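Local coordinates for variant surface glycoprotein MITat 1.13 (Trypanosoma brucei, PDB 6Z8H) that probably forms the dense surface coat of the parasite, one of a large family of antigenically distinct proteins exchanged to evade the host immune response, at residues 33-38 and 163-168; 186-191 and 259-264; 42-47 and 180-185. One frame throughout, in Å; residues are numbered along the deposited sequence.

Contact 1 (33-38 and 163-168); sequences TACGCK and ADCPNA. With NAG (2-acetamido-2-deoxy-beta-D-glucopyranose), chain F; MAN (alpha-D-mannopyranose), chain C; BMA (beta-D-mannopyranose), chain B.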
loop_
_atom_site.group_PDB
_atom_site.type_symbol
_atom_site.label_atom_id
_atom_site.label_comp_id
_atom_site.label_asym_id
_atom_site.label_seq_id
_atom_site.Cartn_x
_atom_site.Cartn_y
_atom_site.Cartn_z
ATOM N N THR A 33 -25.364 -1.991 -0.545
ATOM C CA THR A 33 -25.147 -2.930 0.541
ATOM C C THR A 33 -23.691 -2.781 0.962
ATOM O O THR A 33 -22.848 -2.284 0.202
ATOM C CB THR A 33 -25.365 -4.371 0.092
ATOM O OG1 THR A 33 -24.391 -4.724 -0.894
ATOM C CG2 THR A 33 -26.750 -4.518 -0.523
ATOM N N ALA A 34 -23.367 -3.263 2.150
ATOM C CA ALA A 34 -21.988 -3.185 2.589
ATOM C C ALA A 34 -21.095 -4.039 1.712
ATOM O O ALA A 34 -19.982 -3.625 1.359
ATOM C CB ALA A 34 -21.893 -3.655 4.035
ATOM N N CYS A 35 -21.512 -5.260 1.400
ATOM C CA CYS A 35 -20.725 -6.111 0.511
ATOM C C CYS A 35 -20.505 -5.470 -0.859
ATOM O O CYS A 35 -19.389 -5.505 -1.391
ATOM C CB CYS A 35 -21.391 -7.472 0.337
ATOM S SG CYS A 35 -21.435 -8.490 1.868
ATOM N N GLY A 36 -21.539 -4.839 -1.422
ATOM C CA GLY A 36 -21.410 -4.204 -2.719
ATOM C C GLY A 36 -20.556 -2.954 -2.667
ATOM O O GLY A 36 -19.737 -2.716 -3.560
ATOM N N CYS A 37 -20.731 -2.130 -1.641
ATOM C CA CYS A 37 -19.924 -0.925 -1.525
ATOM C C CYS A 37 -18.449 -1.277 -1.370
ATOM O O CYS A 37 -17.583 -0.675 -2.021
ATOM C CB CYS A 37 -20.351 -0.065 -0.344
ATOM S SG CYS A 37 -21.954 0.731 -0.534
ATOM N N LYS A 38 -18.147 -2.297 -0.571
ATOM C CA LYS A 38 -16.761 -2.680 -0.350
ATOM C C LYS A 38 -16.179 -3.249 -1.624
ATOM O O LYS A 38 -15.063 -2.890 -2.008
ATOM C CB LYS A 38 -16.672 -3.709 0.778
ATOM C CG LYS A 38 -15.260 -4.226 1.053
ATOM C CD LYS A 38 -15.243 -5.271 2.185
ATOM C CE LYS A 38 -13.854 -5.898 2.262
ATOM N NZ LYS A 38 -13.791 -6.962 3.255
ATOM N N ALA A 163 -22.701 -14.363 8.244
ATOM C CA ALA A 163 -22.537 -15.011 6.951
ATOM C C ALA A 163 -21.588 -14.227 6.054
ATOM O O ALA A 163 -21.477 -12.998 6.137
ATOM C CB ALA A 163 -23.887 -15.147 6.254
ATOM N N ASP A 164 -20.908 -14.955 5.174
ATOM C CA ASP A 164 -20.146 -14.300 4.129
ATOM C C ASP A 164 -21.088 -13.513 3.224
ATOM O O ASP A 164 -22.307 -13.689 3.240
ATOM C CB ASP A 164 -19.418 -15.321 3.260
ATOM C CG ASP A 164 -18.380 -16.101 4.022
ATOM O OD1 ASP A 164 -17.911 -15.606 5.069
ATOM O OD2 ASP A 164 -18.021 -17.206 3.546
ATOM N N CYS A 165 -20.499 -12.657 2.400
ATOM C CA CYS A 165 -21.253 -11.970 1.369
ATOM C C CYS A 165 -21.800 -12.989 0.368
ATOM O O CYS A 165 -21.177 -14.029 0.121
ATOM C CB CYS A 165 -20.327 -10.998 0.627
ATOM S SG CYS A 165 -19.732 -9.589 1.650
ATOM N N PRO A 166 -22.988 -12.748 -0.184
ATOM C CA PRO A 166 -23.477 -13.611 -1.271
ATOM C C PRO A 166 -22.579 -13.542 -2.499
ATOM O O PRO A 166 -21.925 -12.531 -2.766
ATOM C CB PRO A 166 -24.871 -13.056 -1.569
ATOM C CG PRO A 166 -24.826 -11.631 -1.110
ATOM C CD PRO A 166 -23.883 -11.609 0.078
ATOM N N ASN A 167 -22.564 -14.644 -3.253
ATOM C CA ASN A 167 -21.678 -14.755 -4.409
ATOM C C ASN A 167 -22.050 -13.782 -5.523
ATOM O O ASN A 167 -21.170 -13.371 -6.292
ATOM C CB ASN A 167 -21.673 -16.197 -4.922
ATOM C CG ASN A 167 -21.148 -17.176 -3.889
ATOM O OD1 ASN A 167 -21.778 -17.393 -2.846
ATOM N ND2 ASN A 167 -19.995 -17.780 -4.172
ATOM N N ALA A 168 -23.324 -13.408 -5.633
ATOM C CA ALA A 168 -23.774 -12.408 -6.593
ATOM C C ALA A 168 -24.396 -11.247 -5.833
ATOM O O ALA A 168 -25.222 -11.469 -4.944
ATOM C CB ALA A 168 -24.797 -13.008 -7.558
HETATM C C1 NAG F . -14.862 -11.854 4.230
HETATM C C2 NAG F . -15.987 -11.485 3.259
HETATM C C3 NAG F . -16.691 -12.753 2.848
HETATM C C4 NAG F . -15.670 -13.688 2.252
HETATM C C5 NAG F . -14.541 -13.914 3.274
HETATM C C6 NAG F . -13.443 -14.843 2.842
HETATM C C7 NAG F . -16.863 -9.233 3.531
HETATM C C8 NAG F . -17.788 -8.344 4.267
HETATM N N2 NAG F . -16.866 -10.481 3.795
HETATM O O3 NAG F . -17.700 -12.369 1.925
HETATM O O4 NAG F . -16.127 -15.001 1.977
HETATM O O5 NAG F . -13.992 -12.728 3.612
HETATM O O6 NAG F . -12.874 -14.394 1.625
HETATM O O7 NAG F . -16.110 -8.789 2.761
HETATM C C1 MAN C . -17.308 -11.415 -2.573
HETATM C C2 MAN C . -16.941 -10.059 -1.945
HETATM C C3 MAN C . -18.099 -9.126 -1.893
HETATM C C4 MAN C . -18.839 -9.031 -3.243
HETATM C C5 MAN C . -19.203 -10.444 -3.738
HETATM C C6 MAN C . -19.798 -10.389 -5.138
HETATM O O2 MAN C . -16.007 -9.366 -2.768
HETATM O O3 MAN C . -17.725 -7.836 -1.465
HETATM O O4 MAN C . -20.062 -8.286 -3.082
HETATM O O5 MAN C . -18.019 -11.250 -3.792
HETATM O O6 MAN C . -20.454 -9.103 -5.276
HETATM C C1 BMA B . -16.382 -15.183 0.383
HETATM C C2 BMA B . -16.694 -16.617 0.172
HETATM C C3 BMA B . -16.775 -16.786 -1.327
HETATM C C4 BMA B . -17.743 -15.797 -1.871
HETATM C C5 BMA B . -17.349 -14.414 -1.494
HETATM C C6 BMA B . -18.324 -13.432 -1.978
HETATM O O2 BMA B . -17.912 -17.011 0.764
HETATM O O3 BMA B . -17.170 -18.084 -1.611
HETATM O O4 BMA B . -17.709 -15.881 -3.275
HETATM O O5 BMA B . -17.285 -14.309 -0.086
HETATM O O6 BMA B . -17.976 -12.212 -1.518
#

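Contact 2 (186-191 and 259-264); sequences PEPAKL and SNATVA. With NAG (2-acetamido-2-deoxy-beta-D-glucopyranose), chain E.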
loop_
_atom_site.group_PDB
_atom_site.type_symbol
_atom_site.label_atom_id
_atom_site.label_comp_id
_atom_site.label_asym_id
_atom_site.label_seq_id
_atom_site.Cartn_x
_atom_site.Cartn_y
_atom_site.Cartn_z
ATOM N N PRO A 186 -20.253 7.968 -8.485
ATOM C CA PRO A 186 -20.712 8.588 -7.240
ATOM C C PRO A 186 -19.895 8.119 -6.046
ATOM O O PRO A 186 -19.240 7.074 -6.066
ATOM C CB PRO A 186 -22.169 8.124 -7.120
ATOM C CG PRO A 186 -22.195 6.819 -7.900
ATOM C CD PRO A 186 -21.223 7.005 -9.031
ATOM N N GLU A 187 -20.001 8.899 -4.972
ATOM C CA GLU A 187 -19.358 8.544 -3.724
ATOM C C GLU A 187 -19.895 7.207 -3.215
ATOM O O GLU A 187 -21.079 6.882 -3.403
ATOM C CB GLU A 187 -19.653 9.602 -2.658
ATOM C CG GLU A 187 -18.643 10.724 -2.610
ATOM C CD GLU A 187 -19.244 12.037 -2.165
ATOM O OE1 GLU A 187 -19.401 12.935 -3.020
ATOM O OE2 GLU A 187 -19.560 12.166 -0.963
ATOM N N PRO A 188 -19.054 6.422 -2.540
ATOM C CA PRO A 188 -19.549 5.217 -1.864
ATOM C C PRO A 188 -20.588 5.591 -0.816
ATOM O O PRO A 188 -20.483 6.634 -0.162
ATOM C CB PRO A 188 -18.288 4.626 -1.216
ATOM C CG PRO A 188 -17.143 5.217 -1.996
ATOM C CD PRO A 188 -17.610 6.608 -2.331
ATOM N N ALA A 189 -21.609 4.739 -0.684
ATOM C CA ALA A 189 -22.754 5.018 0.176
ATOM C C ALA A 189 -22.398 4.818 1.644
ATOM O O ALA A 189 -21.606 3.947 2.002
ATOM C CB ALA A 189 -23.947 4.129 -0.197
ATOM N N LYS A 190 -23.047 5.607 2.505
ATOM C CA LYS A 190 -22.806 5.513 3.938
ATOM C C LYS A 190 -23.590 4.366 4.563
ATOM O O LYS A 190 -23.131 3.771 5.541
ATOM C CB LYS A 190 -23.206 6.830 4.601
ATOM C CG LYS A 190 -22.060 7.755 4.965
ATOM C CD LYS A 190 -22.604 9.018 5.625
ATOM C CE LYS A 190 -21.607 9.610 6.594
ATOM N NZ LYS A 190 -21.882 11.048 6.891
ATOM N N LEU A 191 -24.727 4.025 3.967
ATOM C CA LEU A 191 -25.584 2.909 4.374
ATOM C C LEU A 191 -26.325 3.049 5.714
ATOM O O LEU A 191 -27.551 2.937 5.751
ATOM C CB LEU A 191 -24.838 1.570 4.348
ATOM C CG LEU A 191 -24.101 1.289 3.026
ATOM C CD1 LEU A 191 -23.302 0.017 3.188
ATOM C CD2 LEU A 191 -25.061 1.156 1.858
ATOM N N SER A 259 -16.852 10.485 7.362
ATOM C CA SER A 259 -16.325 10.927 6.082
ATOM C C SER A 259 -15.315 9.948 5.493
ATOM O O SER A 259 -14.614 10.309 4.545
ATOM C CB SER A 259 -15.741 12.329 6.226
ATOM O OG SER A 259 -14.600 12.364 7.056
ATOM N N ASN A 260 -15.225 8.729 6.019
ATOM C CA ASN A 260 -14.175 7.811 5.581
ATOM C C ASN A 260 -14.335 7.452 4.112
ATOM O O ASN A 260 -13.342 7.359 3.378
ATOM C CB ASN A 260 -14.246 6.509 6.367
ATOM C CG ASN A 260 -13.603 6.565 7.752
ATOM O OD1 ASN A 260 -13.637 5.559 8.466
ATOM N ND2 ASN A 260 -13.052 7.709 8.149
ATOM N N ALA A 261 -15.574 7.227 3.663
ATOM C CA ALA A 261 -15.767 6.855 2.267
ATOM C C ALA A 261 -15.585 8.056 1.352
ATOM O O ALA A 261 -15.067 7.917 0.242
ATOM C CB ALA A 261 -17.144 6.242 2.063
ATOM N N THR A 262 -15.975 9.247 1.810
ATOM C CA THR A 262 -15.760 10.455 1.025
ATOM C C THR A 262 -14.278 10.714 0.837
ATOM O O THR A 262 -13.850 11.054 -0.263
ATOM C CB THR A 262 -16.414 11.644 1.733
ATOM O OG1 THR A 262 -17.792 11.362 1.989
ATOM C CG2 THR A 262 -16.267 12.917 0.913
ATOM N N VAL A 263 -13.479 10.562 1.896
ATOM C CA VAL A 263 -12.042 10.802 1.815
ATOM C C VAL A 263 -11.366 9.779 0.913
ATOM O O VAL A 263 -10.418 10.111 0.193
ATOM C CB VAL A 263 -11.468 10.804 3.242
ATOM C CG1 VAL A 263 -10.005 10.660 3.260
ATOM C CG2 VAL A 263 -11.895 12.074 3.986
ATOM N N ALA A 264 -11.830 8.528 0.937
ATOM C CA ALA A 264 -11.320 7.516 0.017
ATOM C C ALA A 264 -11.622 7.887 -1.432
ATOM O O ALA A 264 -10.734 7.839 -2.297
ATOM C CB ALA A 264 -11.913 6.157 0.386
HETATM C C1 NAG E . -12.279 7.691 9.491
HETATM C C2 NAG E . -11.026 8.684 9.429
HETATM C C3 NAG E . -10.335 8.808 10.729
HETATM C C4 NAG E . -11.344 9.087 11.818
HETATM C C5 NAG E . -12.436 8.053 11.703
HETATM C C6 NAG E . -13.485 8.228 12.774
HETATM C C7 NAG E . -9.727 9.133 7.389
HETATM C C8 NAG E . -8.842 8.512 6.386
HETATM N N2 NAG E . -10.153 8.271 8.320
HETATM O O3 NAG E . -9.418 9.873 10.676
HETATM O O4 NAG E . -10.560 8.837 12.908
HETATM O O5 NAG E . -13.083 8.187 10.494
HETATM O O6 NAG E . -14.227 7.047 12.868
HETATM O O7 NAG E . -9.953 10.280 7.358
#

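Contact 3 (42-47 and 180-185); sequences LKRLDL and EHEENE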
loop_
_atom_site.group_PDB
_atom_site.type_symbol
_atom_site.label_atom_id
_atom_site.label_comp_id
_atom_site.label_asym_id
_atom_site.label_seq_id
_atom_site.Cartn_x
_atom_site.Cartn_y
_atom_site.Cartn_z
ATOM N N LEU A 42 -13.021 -1.469 -3.729
ATOM C CA LEU A 42 -11.781 -2.197 -3.959
ATOM C C LEU A 42 -11.555 -2.441 -5.446
ATOM O O LEU A 42 -10.407 -2.440 -5.903
ATOM C CB LEU A 42 -11.807 -3.524 -3.213
ATOM C CG LEU A 42 -11.692 -3.441 -1.707
ATOM C CD1 LEU A 42 -11.923 -4.814 -1.079
ATOM C CD2 LEU A 42 -10.324 -2.936 -1.281
ATOM N N LYS A 43 -12.623 -2.621 -6.230
ATOM C CA LYS A 43 -12.468 -2.731 -7.681
ATOM C C LYS A 43 -11.996 -1.418 -8.293
ATOM O O LYS A 43 -11.180 -1.418 -9.223
ATOM C CB LYS A 43 -13.797 -3.161 -8.313
ATOM C CG LYS A 43 -13.984 -4.673 -8.365
ATOM C CD LYS A 43 -15.326 -5.082 -8.965
ATOM C CE LYS A 43 -15.733 -6.445 -8.426
ATOM N NZ LYS A 43 -16.687 -7.190 -9.311
ATOM N N ARG A 44 -12.500 -0.289 -7.800
ATOM C CA ARG A 44 -12.019 1.004 -8.265
ATOM C C ARG A 44 -10.563 1.224 -7.869
ATOM O O ARG A 44 -9.755 1.733 -8.667
ATOM C CB ARG A 44 -12.891 2.111 -7.708
ATOM C CG ARG A 44 -14.322 2.105 -8.224
ATOM C CD ARG A 44 -15.089 3.223 -7.574
ATOM N NE ARG A 44 -14.569 4.533 -7.955
ATOM C CZ ARG A 44 -14.709 5.632 -7.217
ATOM N NH1 ARG A 44 -15.344 5.582 -6.045
ATOM N NH2 ARG A 44 -14.235 6.791 -7.634
ATOM N N LEU A 45 -10.197 0.845 -6.652
ATOM C CA LEU A 45 -8.799 0.935 -6.251
ATOM C C LEU A 45 -7.916 0.122 -7.186
ATOM O O LEU A 45 -6.819 0.566 -7.576
ATOM C CB LEU A 45 -8.635 0.406 -4.837
ATOM C CG LEU A 45 -7.197 0.422 -4.294
ATOM C CD1 LEU A 45 -6.641 1.844 -4.299
ATOM C CD2 LEU A 45 -7.129 -0.168 -2.920
ATOM N N ASP A 46 -8.342 -1.095 -7.508
ATOM C CA ASP A 46 -7.572 -1.978 -8.371
ATOM C C ASP A 46 -7.300 -1.360 -9.740
ATOM O O ASP A 46 -6.246 -1.639 -10.340
ATOM C CB ASP A 46 -8.285 -3.321 -8.537
ATOM C CG ASP A 46 -7.387 -4.376 -9.173
ATOM O OD1 ASP A 46 -6.478 -4.887 -8.480
ATOM O OD2 ASP A 46 -7.555 -4.664 -10.384
ATOM N N LEU A 47 -8.173 -0.471 -10.231
ATOM C CA LEU A 47 -7.881 0.199 -11.501
ATOM C C LEU A 47 -6.559 0.964 -11.419
ATOM O O LEU A 47 -5.758 0.986 -12.375
ATOM C CB LEU A 47 -8.975 1.199 -11.854
ATOM C CG LEU A 47 -10.399 0.666 -11.958
ATOM C CD1 LEU A 47 -11.335 1.827 -12.227
ATOM C CD2 LEU A 47 -10.495 -0.389 -13.023
ATOM N N GLU A 180 -12.225 5.350 -17.445
ATOM C CA GLU A 180 -13.054 6.257 -18.225
ATOM C C GLU A 180 -14.355 6.606 -17.508
ATOM O O GLU A 180 -14.956 7.640 -17.814
ATOM C CB GLU A 180 -13.360 5.652 -19.605
ATOM C CG GLU A 180 -14.055 4.289 -19.569
ATOM C CD GLU A 180 -13.092 3.114 -19.407
ATOM O OE1 GLU A 180 -12.069 3.264 -18.701
ATOM O OE2 GLU A 180 -13.369 2.039 -19.992
ATOM N N HIS A 181 -14.805 5.781 -16.562
ATOM C CA HIS A 181 -16.046 6.047 -15.853
ATOM C C HIS A 181 -15.827 6.770 -14.533
ATOM O O HIS A 181 -16.802 7.126 -13.866
ATOM C CB HIS A 181 -16.794 4.734 -15.595
ATOM C CG HIS A 181 -17.063 3.939 -16.838
ATOM N ND1 HIS A 181 -17.851 4.406 -17.869
ATOM C CD2 HIS A 181 -16.645 2.707 -17.215
ATOM C CE1 HIS A 181 -17.910 3.495 -18.825
ATOM N NE2 HIS A 181 -17.184 2.456 -18.455
ATOM N N GLU A 182 -14.578 7.003 -14.137
ATOM C CA GLU A 182 -14.310 7.477 -12.786
ATOM C C GLU A 182 -14.719 8.931 -12.583
ATOM O O GLU A 182 -15.061 9.320 -11.462
ATOM C CB GLU A 182 -12.813 7.329 -12.478
ATOM C CG GLU A 182 -12.363 5.903 -12.155
ATOM C CD GLU A 182 -12.814 5.470 -10.777
ATOM O OE1 GLU A 182 -12.228 5.935 -9.776
ATOM O OE2 GLU A 182 -13.818 4.718 -10.687
ATOM N N GLU A 183 -14.719 9.748 -13.641
ATOM C CA GLU A 183 -15.045 11.157 -13.444
ATOM C C GLU A 183 -16.481 11.350 -12.968
ATOM O O GLU A 183 -16.786 12.368 -12.336
ATOM C CB GLU A 183 -14.809 11.974 -14.718
ATOM C CG GLU A 183 -13.460 12.694 -14.741
ATOM C CD GLU A 183 -13.079 13.300 -13.389
ATOM O OE1 GLU A 183 -13.758 14.253 -12.946
ATOM O OE2 GLU A 183 -12.136 12.774 -12.749
ATOM N N ASN A 184 -17.379 10.411 -13.267
ATOM C CA ASN A 184 -18.780 10.534 -12.876
ATOM C C ASN A 184 -19.230 9.463 -11.888
ATOM O O ASN A 184 -20.432 9.344 -11.618
ATOM C CB ASN A 184 -19.685 10.545 -14.109
ATOM C CG ASN A 184 -19.811 11.928 -14.719
ATOM O OD1 ASN A 184 -19.683 12.935 -14.020
ATOM N ND2 ASN A 184 -20.060 11.984 -16.017
ATOM N N GLU A 185 -18.306 8.715 -11.318
ATOM C CA GLU A 185 -18.673 7.701 -10.347
ATOM C C GLU A 185 -19.128 8.375 -9.055
ATOM O O GLU A 185 -18.484 9.318 -8.583
ATOM C CB GLU A 185 -17.458 6.799 -10.093
ATOM C CG GLU A 185 -17.748 5.631 -9.151
ATOM C CD GLU A 185 -18.743 4.634 -9.732
ATOM O OE1 GLU A 185 -18.803 4.516 -10.972
ATOM O OE2 GLU A 185 -19.441 3.962 -8.943
#

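Contact 1 (33-38 and 163-168)
Cys35, in the first turn of helix 34-75, and Cys165, in the loop after strand 152-155, are joined by a disulfide whose SG atoms lie 2.0 Å apart. The two half-cystines match: each SG stands beside its own backbone N and anti to the carbonyl carbon (chi1 -66° and -67°), and the chi3 of -86° sets the CB-SG bonds almost at right angles across the bridge. Both CB atoms point toward the opposite segment, and the CA atoms are 5.9 Å apart. Pro166 adds a loose contact, its CD 4.4 Å from Cys35 SG. A glycan lies across this link and is gripped from both segments. From the helix, Cys35 O accepts a bond from O3 of the mannose (MAN) at 2.9 Å, while the extended chain of Lys38 carries its NZ to O7 of the NAG of chain F, 3.0 Å away. From the loop, Cys165 N donates to O3 of the same NAG at 2.9 Å, and Asp164 OD2 takes a bond from O2 of the beta-mannose (BMA) at 2.8 Å. Lys38 NZ is held additionally by Asn124 of helix 78-129. Thr33 caps the helix, its OG1 accepting from Gly36 N, and Asp169 also bonds that hydroxyl. Two residues on from Cys35, Cys37 forms a second disulfide with Cys31, and Ala34 and Cys35 rest on His127 of helix 78-129. The arrangement is that of a disulfide-braced helix N terminus with an attached glycan of GlcNAc and mannose lying against both segments, at the start of the long helical hairpin of a VSG N-terminal domain.

Contact 2 (186-191 and 259-264)
Pro188 lays its ring against Ala261 in the first turn of helix 260-273, CB to CB at 3.8 Å, with Pro188 CD 3.8 Å from Ala261 O. The proline has no rotatable side chain, and its compact ring meets a single methyl group, so the backbones come close: the CA atoms of Pro188 and Ala261 are 5.8 Å apart. Beside them, Glu187 crosses Thr262 at a slant. Its chain bends at chi2 (149°), bringing OE2 to 3.5 Å from Thr262 OG1, too loose an approach to count as a bond. Thr262 keeps OG1 beside its backbone N (chi1 -54°) and CG2 on the carbonyl side, and both branches border the carboxylate, CG2 lying 3.9 Å from Glu187 OE2. Lys190 ends in a salt bridge with Asp255. Tyr123 and Leu41, from the two long helices, and His265 also touch Pro188. One residue before Ala261, Asn260 takes no part in the contact and carries the N-linked NAG, ND2 to C1 1.5 Å. The chemistry is thus apolar between Pro188 and Ala261, with a loose polar approach of Glu187 to Thr262 beside it, implying that van der Waals contact, not a hydrogen bond, joins these two segments.

Contact 3 (42-47 and 180-185)
One turn of helix 34-75 faces segment 180-185 at some distance, the nearest CA atoms, those of Arg44 and Glu182, being 8.2 Å apart, and long side chains span the gap. Arg44 grips Glu182 side-on with two nitrogens, one to each oxygen. The NE bond to OE2 is 2.8 Å long and runs near the guanidinium plane to the syn lone pair of that oxygen; the NH2 bond to OE1, at 3.1 Å, meets the carboxylate from above its plane. The guanidinium and carboxylate planes are 47° apart. A bend at chi3 (65°) in Arg44 presents this edge, while Glu182 folds at chi2 (-74°) to meet it. Over one face of the guanidinium, 3.5 Å above its centre, sits CG of Glu185, whose carboxylate goes on to a salt bridge with Arg40. Leu47 CD1 borders the bridge, 4.1 Å from Glu182 OE2. Tyr48 bonds Glu182 OE1 and His265 bonds Arg44 NH1, so this buried charge pair has further polar support. Leu268 of helix 260-273 packs on both Arg44 and Glu182, and Ile177 on Arg44 and Leu47; on the other side of helix 34-75, Leu45 meets Ile113 and Ile116 of helix 78-129.

Overall arrangement
From the N terminus, helix 34-75 supplies the first segments of contacts 1 and 3, and helix 78-129 and strands 135-139 and 152-155 follow before the chain returns. Contact 1 closes the first large loop at 163-168, and contact 3 closes a second at 180-185. These two cross, because 42-47 comes before contact 1 has closed, while its partner 180-185 comes after. The chain then runs straight into 186-191, where contact 2 opens; it closes at 259-264 after strands 194-202, 221-229 and 247-253. Contact 2 is therefore in series with both others. Leu191 packs on Ala34 and Cys37, linking contacts 1 and 2. Together they tie the loop between strands 152-155 and 194-202 to helices 34-75 and 260-273.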